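PDB 6BQ6: thermospermine synthase from Medicago truncatula, which probably transfers an aminopropyl group from decarboxylated S-adenosylmethionine to spermidine, giving thermospermine and methylthioadenosine. Local coordinates for residues C191-F199 with N310-E318. Numbering follows the deposited sequence.
Sequences CYKLYTKDF and NNETHVYTE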
# COMPACT_ATOMS: atom_id res chain seq x y z
N CYS B 191 -9.24 -4.45 28.50
CA CYS B 191 -8.08 -4.06 29.32
C CYS B 191 -8.24 -2.77 30.05
O CYS B 191 -7.49 -2.52 30.97
CB CYS B 191 -6.84 -3.89 28.44
SG CYS B 191 -6.45 -5.46 27.75
N TYR B 192 -9.16 -1.92 29.59
CA TYR B 192 -9.22 -0.55 30.02
C TYR B 192 -9.31 -0.47 31.55
O TYR B 192 -8.68 0.39 32.19
CB TYR B 192 -10.42 0.16 29.38
CG TYR B 192 -10.56 1.54 29.90
CD1 TYR B 192 -11.34 1.81 31.02
CD2 TYR B 192 -9.88 2.60 29.30
CE1 TYR B 192 -11.45 3.08 31.54
CE2 TYR B 192 -10.01 3.89 29.80
CZ TYR B 192 -10.78 4.12 30.92
OH TYR B 192 -10.91 5.34 31.43
N LYS B 193 -10.10 -1.35 32.13
CA LYS B 193 -10.30 -1.31 33.58
C LYS B 193 -9.03 -1.54 34.40
O LYS B 193 -8.96 -1.13 35.56
CB LYS B 193 -11.39 -2.27 34.01
CG LYS B 193 -11.06 -3.73 33.80
CD LYS B 193 -12.25 -4.55 34.22
CE LYS B 193 -11.91 -6.02 34.19
NZ LYS B 193 -12.09 -6.57 32.83
N LEU B 194 -8.03 -2.17 33.78
CA LEU B 194 -6.78 -2.45 34.45
C LEU B 194 -5.79 -1.27 34.43
O LEU B 194 -4.64 -1.42 34.84
CB LEU B 194 -6.16 -3.69 33.85
CG LEU B 194 -7.09 -4.91 33.83
CD1 LEU B 194 -6.50 -6.09 33.03
CD2 LEU B 194 -7.47 -5.39 35.17
N TYR B 195 -6.26 -0.11 33.97
CA TYR B 195 -5.46 1.11 33.94
C TYR B 195 -6.16 2.23 34.74
O TYR B 195 -5.70 3.36 34.73
CB TYR B 195 -5.26 1.57 32.49
CG TYR B 195 -4.43 0.69 31.63
CD1 TYR B 195 -4.99 -0.34 30.89
CD2 TYR B 195 -3.08 0.92 31.50
CE1 TYR B 195 -4.20 -1.14 30.06
CE2 TYR B 195 -2.29 0.11 30.70
CZ TYR B 195 -2.85 -0.88 29.96
OH TYR B 195 -2.04 -1.61 29.16
N THR B 196 -7.25 1.93 35.44
CA THR B 196 -7.93 3.00 36.14
C THR B 196 -7.35 3.26 37.54
O THR B 196 -6.80 2.34 38.19
CB THR B 196 -9.44 2.72 36.26
OG1 THR B 196 -9.64 1.51 36.98
CG2 THR B 196 -10.07 2.57 34.91
N LYS B 197 -7.60 4.48 38.01
CA LYS B 197 -7.21 4.90 39.34
C LYS B 197 -7.77 3.95 40.38
O LYS B 197 -7.04 3.46 41.25
CB LYS B 197 -7.67 6.32 39.64
CG LYS B 197 -7.28 6.81 41.02
CD LYS B 197 -7.84 8.21 41.30
CE LYS B 197 -7.28 8.77 42.61
NZ LYS B 197 -7.93 8.17 43.81
N ASP B 198 -9.06 3.67 40.28
CA ASP B 198 -9.69 2.78 41.26
C ASP B 198 -9.15 1.36 41.22
O ASP B 198 -8.99 0.74 42.28
CB ASP B 198 -11.19 2.76 41.07
CG ASP B 198 -11.89 3.96 41.73
OD1 ASP B 198 -11.24 4.83 42.35
OD2 ASP B 198 -13.14 4.02 41.61
N PHE B 199 -8.87 0.83 40.02
CA PHE B 199 -8.19 -0.46 39.91
C PHE B 199 -6.86 -0.47 40.68
O PHE B 199 -6.59 -1.34 41.52
CB PHE B 199 -7.99 -0.88 38.45
CG PHE B 199 -7.12 -2.10 38.29
CD1 PHE B 199 -7.60 -3.35 38.68
CD2 PHE B 199 -5.82 -1.97 37.95
CE1 PHE B 199 -6.80 -4.47 38.61
CE2 PHE B 199 -5.01 -3.07 37.85
CZ PHE B 199 -5.50 -4.32 38.20
N ASN B 310 4.24 16.24 33.18
CA ASN B 310 4.01 17.09 34.35
C ASN B 310 2.66 17.76 34.36
O ASN B 310 2.00 17.79 35.40
CB ASN B 310 5.08 18.19 34.43
CG ASN B 310 6.19 17.84 35.38
OD1 ASN B 310 7.38 17.83 34.99
ND2 ASN B 310 5.83 17.58 36.65
N ASN B 311 2.23 18.27 33.20
CA ASN B 311 0.99 19.06 33.10
C ASN B 311 -0.27 18.24 32.79
O ASN B 311 -1.38 18.79 32.76
CB ASN B 311 1.19 20.17 32.06
CG ASN B 311 2.35 21.07 32.41
OD1 ASN B 311 2.61 21.34 33.58
ND2 ASN B 311 3.08 21.49 31.40
N GLU B 312 -0.11 16.93 32.58
CA GLU B 312 -1.21 16.07 32.22
C GLU B 312 -2.22 16.05 33.33
O GLU B 312 -1.85 15.84 34.48
CB GLU B 312 -0.69 14.66 31.99
CG GLU B 312 -1.73 13.65 31.58
CD GLU B 312 -2.44 14.04 30.32
OE1 GLU B 312 -1.80 13.99 29.26
OE2 GLU B 312 -3.62 14.44 30.40
N THR B 313 -3.49 16.27 32.99
CA THR B 313 -4.60 16.15 33.96
C THR B 313 -5.52 14.96 33.74
O THR B 313 -6.37 14.70 34.60
CB THR B 313 -5.43 17.45 33.99
OG1 THR B 313 -5.87 17.77 32.67
CG2 THR B 313 -4.55 18.58 34.51
N HIS B 314 -5.41 14.23 32.63
CA HIS B 314 -6.31 13.10 32.38
C HIS B 314 -6.04 11.98 33.39
O HIS B 314 -4.87 11.66 33.68
CB HIS B 314 -6.20 12.53 30.94
CG HIS B 314 -7.32 11.60 30.59
ND1 HIS B 314 -8.64 12.02 30.52
CD2 HIS B 314 -7.34 10.26 30.37
CE1 HIS B 314 -9.42 10.98 30.25
NE2 HIS B 314 -8.65 9.91 30.14
N VAL B 315 -7.13 11.43 33.97
CA VAL B 315 -7.03 10.27 34.83
C VAL B 315 -8.00 9.21 34.33
O VAL B 315 -9.19 9.48 34.12
CB VAL B 315 -7.33 10.62 36.30
CG1 VAL B 315 -7.30 9.38 37.18
CG2 VAL B 315 -6.31 11.62 36.80
N TYR B 316 -7.52 7.98 34.16
CA TYR B 316 -8.40 6.88 33.79
C TYR B 316 -9.26 6.50 34.98
O TYR B 316 -8.75 6.24 36.08
CB TYR B 316 -7.60 5.68 33.27
CG TYR B 316 -6.84 5.92 31.98
CD1 TYR B 316 -7.49 6.35 30.84
CD2 TYR B 316 -5.49 5.62 31.88
CE1 TYR B 316 -6.82 6.57 29.64
CE2 TYR B 316 -4.81 5.81 30.69
CZ TYR B 316 -5.47 6.27 29.57
OH TYR B 316 -4.77 6.46 28.41
N THR B 317 -10.58 6.45 34.76
CA THR B 317 -11.51 6.24 35.89
C THR B 317 -12.56 5.17 35.64
O THR B 317 -12.94 4.94 34.47
CB THR B 317 -12.23 7.53 36.35
OG1 THR B 317 -13.03 8.06 35.30
CG2 THR B 317 -11.21 8.56 36.82
N GLU B 318 -13.01 4.64 36.81
CA GLU B 318 -13.63 3.30 37.18
C GLU B 318 -12.86 2.01 36.86
O GLU B 318 -12.42 1.28 37.78
CB GLU B 318 -15.11 3.15 36.77
CG GLU B 318 -15.39 3.15 35.27
CD GLU B 318 -16.08 4.42 34.81
OE1 GLU B 318 -15.91 5.47 35.48
OE2 GLU B 318 -16.81 4.35 33.79
O HOH W 1 -11.23 5.02 38.81
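Tyr316 drops its ring beside Tyr192 and Tyr195, and these three tyrosines form the tight part of the contact. Its ring and that of Tyr192 meet obliquely, planes at 80° and centroids 5.6 Å apart, with Tyr192 CE2 lying 3.7 Å from Tyr316 CD1. The phenol of Tyr192 reaches this far because its CG stands anti to the backbone N (chi1 175°), which carries the ring out from the 3-10 turn 192-194. From the other segment Thr317 O comes up at the edge of that ring. On the same side of the Tyr316 ring plane as Tyr192 OH, but nearer CD2, Tyr195 O comes within 3.3 Å of Tyr316 CB, and Tyr195 CB packs more loosely on CD2.

One direct hydrogen bond ties the backbones: Lys197 N gives its proton to Tyr316 O at 2.9 Å, nearly straight (169°), with the donor tilted out of the carbonyl plane. The same oxygen takes a CA-H...O contact from Thr196 CA. Thr196 is the N-cap of helix 197-204; its OG1 accepts from Phe199 N at 3.2 Å, closing the helix start within 191-199, and the Lys197 bond joins the tail there.

Toward solvent the fit slackens. Lys197 CB meets Val315 CG1 at 3.9 Å, and the lysine's amine turns off to a salt bridge with Glu201. Glu318 is poorly ordered, yet Thr196 CG2 packs on its backbone, 3.4 Å from Glu318 C; a water accepting from Asp198 N and, weakly, Glu318 N adds a looser link.

The C-terminal tail after helix 303-311 thus runs across helix 230-238, where Thr236 OG1 bonds Tyr316 N and the Tyr316 side chain touches Cys232. Its last modelled residues lie against the loop leading from strand 175-181, through Cys191, which binds adenosine in another structure of this protein, into helix 197-204 of the Rossmann-like domain.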